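Local coordinates for protein 2',5'-phosphodiesterase 12 (Homo sapiens, PDB 4Z0V) that belongs, in its larger part, to the endonuclease/exonuclease/phosphatase family and carries a magnesium ion in the model, at residues Leu224-Asp229 with Val268-Ser273; Ser278-Val283 with Pro318-Ile323. All blocks are in the same frame, centred on the assembly; numbering follows the deposited sequence.

Overall arrangement
Contacts 1 and 2 are two strand pairings of one mixed sheet in the endonuclease/exonuclease/phosphatase-type domain, separated by the pairing of 265-273 with 280-287, with centres about 9 Å apart. The second strand of contact 1 is thus the antiparallel neighbour of the first strand of contact 2; Ser269 O lies 2.8 Å from Val283 N, a probable hydrogen bond. Contact 1 is antiparallel, bulged and only partly buried, and adds a carboxylate, a histidine and a water to its backbone ladder. Contact 2 is parallel and mostly buried, relying on two backbone bonds and aliphatic packing, with Arg280 and Pro318 at its more open end. Helix 295-316 packs against side chains from both.

Contact 1: Leu224-Asp229 with Val268-Ser273; sequences LLSQHD and VSVLQS
Leu225 and Ser226 both turn their amides to Val270 O: Leu225 N binds it at 2.8 Å, whereas the bond from Ser226 N is weak at 3.5 Å. Two successive residues facing one define a classic beta bulge, and the register shifts by one between the Leu224-Leu271 and Ser226-Val270 pairs. Beyond it the ladder resumes with Val270 N to Ser226 O and His228 N to Val268 O. The bulge turns Leu225 toward the partner strand, where its CG sits against Gln272 CB at 3.7 Å, with Leu225 CD1 and CD2 each 3.8 Å from that same CB. On the face of Leu224 and Gln227, Leu224 CD1 lies beside Ser269 CB and Leu271 CD2.

The opposite face carries Ser226, whose OG shares a 2.7 Å hydrogen bond with His228 NE2 and also bonds Tyr317 OH. Tyr317 holds the hydroxyl, and the hydroxyl in turn helps fix the imidazole, which meets Val270 CG2 obliquely through CD2 at 3.9 Å. One residue past His228, Asp229 continues the pairing with a side chain: CG stands anti to the carbonyl carbon (chi1 -55°), and OD1 accepts Val268 N at 2.9 Å, on its anti side and 29° out of the carboxylate plane. One water donates to the same OD1, accepts from Gln227 NE2 and bonds Ser269 OG, linking both strands. In the next shell Arg206 forms a salt bridge with Asp229 OD2, Val204 packs against Leu224, Gln227 and Ser269, and Val312 of helix 295-316 covers His228 and Val270. The whole is an antiparallel pair, 163° between strand directions, interrupted by a classic bulge in one sheet of a DNase I-like fold.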
# COMPACT_ATOMS: atom_id res chain seq x y z
N LEU A 224 -7.13 6.86 14.08
CA LEU A 224 -6.46 5.63 14.53
C LEU A 224 -6.64 5.47 16.04
O LEU A 224 -6.34 6.41 16.78
CB LEU A 224 -4.98 5.73 14.15
CG LEU A 224 -4.07 4.58 14.61
CD1 LEU A 224 -4.41 3.28 13.86
CD2 LEU A 224 -2.60 4.95 14.33
N LEU A 225 -7.19 4.34 16.49
CA LEU A 225 -7.35 4.08 17.92
C LEU A 225 -6.12 3.41 18.50
O LEU A 225 -5.60 3.84 19.55
CB LEU A 225 -8.58 3.20 18.21
CG LEU A 225 -9.93 3.87 17.92
CD1 LEU A 225 -11.09 2.96 18.37
CD2 LEU A 225 -10.02 5.27 18.61
N SER A 226 -5.71 2.29 17.90
CA SER A 226 -4.61 1.50 18.44
C SER A 226 -3.95 0.65 17.37
O SER A 226 -4.49 0.48 16.28
CB SER A 226 -5.14 0.60 19.56
OG SER A 226 -6.14 -0.26 19.04
N GLN A 227 -2.75 0.13 17.69
CA GLN A 227 -1.98 -0.67 16.73
C GLN A 227 -1.57 -1.98 17.39
O GLN A 227 -1.30 -2.02 18.59
CB GLN A 227 -0.76 0.08 16.21
CG GLN A 227 -1.11 1.39 15.48
CD GLN A 227 0.14 2.17 15.19
OE1 GLN A 227 0.50 3.09 15.93
NE2 GLN A 227 0.85 1.79 14.13
N HIS A 228 -1.59 -3.07 16.61
CA HIS A 228 -1.34 -4.40 17.18
C HIS A 228 -0.46 -5.23 16.23
O HIS A 228 -0.77 -6.37 15.90
CB HIS A 228 -2.69 -5.07 17.46
CG HIS A 228 -3.64 -4.20 18.23
ND1 HIS A 228 -3.64 -4.19 19.62
CD2 HIS A 228 -4.55 -3.30 17.79
CE1 HIS A 228 -4.56 -3.30 19.97
NE2 HIS A 228 -5.12 -2.73 18.91
N ASP A 229 0.63 -4.64 15.77
CA ASP A 229 1.50 -5.33 14.82
C ASP A 229 2.26 -6.48 15.46
O ASP A 229 2.65 -6.43 16.63
CB ASP A 229 2.53 -4.38 14.21
CG ASP A 229 1.99 -3.14 13.53
OD1 ASP A 229 0.74 -3.05 13.31
OD2 ASP A 229 2.80 -2.29 13.18
N VAL A 268 -1.53 -4.40 12.09
CA VAL A 268 -2.92 -4.36 12.48
C VAL A 268 -3.18 -2.98 13.05
O VAL A 268 -2.50 -2.56 14.00
CB VAL A 268 -3.35 -5.48 13.46
CG1 VAL A 268 -4.81 -5.31 13.87
CG2 VAL A 268 -3.11 -6.88 12.89
N SER A 269 -4.21 -2.33 12.53
CA SER A 269 -4.61 -0.99 12.99
C SER A 269 -6.10 -0.96 13.24
O SER A 269 -6.87 -1.34 12.34
CB SER A 269 -4.23 0.05 11.93
OG SER A 269 -2.90 -0.14 11.47
N VAL A 270 -6.53 -0.48 14.40
CA VAL A 270 -7.96 -0.37 14.68
C VAL A 270 -8.35 1.08 14.46
O VAL A 270 -7.78 1.96 15.10
CB VAL A 270 -8.32 -0.87 16.09
CG1 VAL A 270 -9.78 -0.56 16.42
CG2 VAL A 270 -8.04 -2.38 16.21
N LEU A 271 -9.33 1.32 13.57
CA LEU A 271 -9.79 2.66 13.21
C LEU A 271 -11.16 2.93 13.75
O LEU A 271 -11.99 2.03 13.86
CB LEU A 271 -9.83 2.82 11.67
CG LEU A 271 -8.56 2.46 10.87
CD1 LEU A 271 -8.81 2.63 9.40
CD2 LEU A 271 -7.36 3.33 11.32
N GLN A 272 -11.41 4.20 14.04
CA GLN A 272 -12.74 4.60 14.47
C GLN A 272 -13.34 5.53 13.45
O GLN A 272 -12.68 6.47 12.99
CB GLN A 272 -12.65 5.28 15.85
CG GLN A 272 -13.84 6.14 16.20
CD GLN A 272 -15.01 5.32 16.63
OE1 GLN A 272 -14.93 4.60 17.62
NE2 GLN A 272 -16.13 5.49 15.94
N SER A 273 -14.60 5.27 13.09
CA SER A 273 -15.31 6.12 12.13
C SER A 273 -15.57 7.44 12.76
O SER A 273 -15.99 7.52 13.92
CB SER A 273 -16.62 5.46 11.69
OG SER A 273 -17.36 6.29 10.81
O HOH W 1 -0.37 -0.53 12.76

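Contact 2: Ser278-Val283 with Pro318-Ile323; sequences SKRICV and PGIPVI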
# COMPACT_ATOMS: atom_id res chain seq x y z
N SER A 278 -20.53 4.43 16.61
CA SER A 278 -20.63 3.01 16.94
C SER A 278 -19.75 2.14 16.01
O SER A 278 -19.71 0.91 16.19
CB SER A 278 -22.08 2.56 16.85
OG SER A 278 -22.52 2.42 15.51
N LYS A 279 -19.05 2.77 15.04
CA LYS A 279 -18.33 2.01 14.04
C LYS A 279 -16.81 2.07 14.15
O LYS A 279 -16.16 3.11 13.97
CB LYS A 279 -18.75 2.39 12.62
CG LYS A 279 -20.01 1.64 12.18
CD LYS A 279 -20.56 2.14 10.85
CE LYS A 279 -21.75 1.32 10.36
NZ LYS A 279 -22.92 1.37 11.28
N ARG A 280 -16.27 0.88 14.43
CA ARG A 280 -14.83 0.65 14.51
C ARG A 280 -14.50 -0.47 13.51
O ARG A 280 -15.36 -1.29 13.21
CB ARG A 280 -14.40 0.30 15.96
CG ARG A 280 -14.57 1.47 16.97
CD ARG A 280 -14.40 1.13 18.46
NE ARG A 280 -15.23 -0.01 18.87
CZ ARG A 280 -15.36 -0.50 20.10
NH1 ARG A 280 -14.77 0.09 21.14
NH2 ARG A 280 -16.12 -1.57 20.31
N ILE A 281 -13.28 -0.50 13.01
CA ILE A 281 -12.91 -1.55 12.07
C ILE A 281 -11.44 -1.88 12.29
O ILE A 281 -10.62 -1.00 12.59
CB ILE A 281 -13.22 -1.14 10.61
CG1 ILE A 281 -12.99 -2.32 9.63
CG2 ILE A 281 -12.47 0.14 10.18
CD1 ILE A 281 -14.01 -2.28 8.50
N CYS A 282 -11.15 -3.15 12.24
CA CYS A 282 -9.80 -3.67 12.40
C CYS A 282 -9.21 -3.90 10.99
O CYS A 282 -9.71 -4.74 10.24
CB CYS A 282 -9.87 -4.96 13.22
SG CYS A 282 -8.28 -5.81 13.34
N VAL A 283 -8.18 -3.13 10.62
CA VAL A 283 -7.54 -3.22 9.30
C VAL A 283 -6.21 -3.95 9.43
O VAL A 283 -5.30 -3.45 10.11
CB VAL A 283 -7.33 -1.82 8.65
CG1 VAL A 283 -6.63 -1.95 7.30
CG2 VAL A 283 -8.67 -1.08 8.50
N PRO A 318 -14.62 -5.31 21.76
CA PRO A 318 -15.77 -6.21 21.96
C PRO A 318 -16.55 -6.52 20.67
O PRO A 318 -17.78 -6.37 20.62
CB PRO A 318 -16.61 -5.44 22.99
CG PRO A 318 -16.41 -4.02 22.59
CD PRO A 318 -14.93 -3.95 22.24
N GLY A 319 -15.85 -7.04 19.67
CA GLY A 319 -16.45 -7.53 18.44
C GLY A 319 -16.57 -6.50 17.36
O GLY A 319 -17.64 -5.91 17.16
N ILE A 320 -15.46 -6.22 16.69
CA ILE A 320 -15.45 -5.25 15.59
C ILE A 320 -15.15 -5.97 14.27
O ILE A 320 -14.46 -6.99 14.29
CB ILE A 320 -14.46 -4.10 15.86
CG1 ILE A 320 -13.00 -4.64 16.05
CG2 ILE A 320 -14.94 -3.30 17.08
CD1 ILE A 320 -11.96 -3.49 16.11
N PRO A 321 -15.63 -5.44 13.12
CA PRO A 321 -15.40 -6.14 11.85
C PRO A 321 -13.98 -5.97 11.34
O PRO A 321 -13.23 -5.15 11.85
CB PRO A 321 -16.43 -5.52 10.92
CG PRO A 321 -16.64 -4.15 11.44
CD PRO A 321 -16.48 -4.24 12.93
N VAL A 322 -13.62 -6.77 10.33
CA VAL A 322 -12.25 -6.83 9.82
C VAL A 322 -12.15 -6.64 8.32
O VAL A 322 -13.00 -7.08 7.54
CB VAL A 322 -11.67 -8.25 10.20
CG1 VAL A 322 -10.31 -8.51 9.55
CG2 VAL A 322 -11.58 -8.43 11.72
N ILE A 323 -11.05 -5.97 7.91
CA ILE A 323 -10.60 -5.87 6.52
C ILE A 323 -9.20 -6.44 6.58
O ILE A 323 -8.42 -6.00 7.42
CB ILE A 323 -10.62 -4.45 5.90
CG1 ILE A 323 -12.06 -3.92 5.75
CG2 ILE A 323 -9.91 -4.45 4.51
CD1 ILE A 323 -12.10 -2.41 5.51
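Ile281 places CG1 anti to its backbone N (chi1 -173°) and CD1 by an unusual chi2 of 145°, while Ile323 carries its CD1 on a more regular chi2 of 164°; these two CD1 atoms meet at 3.6 Å, the two side chains crossing obliquely. This packing accompanies the parallel pairing of a beta-alpha-beta unit, in which strand 280-287 is followed by helix 295-316 and then by strand 322-327. Cys282 pairs with Val322 and Val283 with Ile323. Both backbone bonds use Cys282 and are nearly straight: its N donates to Pro321 O at 2.9 Å and its O accepts from Ile323 N at 3.0 Å. The same carbonyl oxygen also receives a CA-H...O contact from Val322.

On the face of Cys282 and Val322, Cys282 CB lies 4.1 Å from Val322 CG2 and also touches Ile320 CD1, while Val312 and Ile309 of the connecting helix pack on Cys282 and Val322 respectively. Toward the Ile281 and Ile323 side, Trp439 and Leu437 of strand 433-439 supply the next layer: Trp439 touches Ile281 and Pro321, and Leu437 touches Ile323. Thus the pair lies between the crossover helix and a strand of the domain's other sheet, consistent with the layered DNase I-like architecture.

Ahead of the paired residues the contact runs through side chains and the Arg280 carbonyl. Arg280 CB lies near Ile320 CG2; a guanidinium contact with Pro318 is tentative, since the arginine has two conformers. Closer in, Pro321 CD rests against Arg280 O at 3.2 Å.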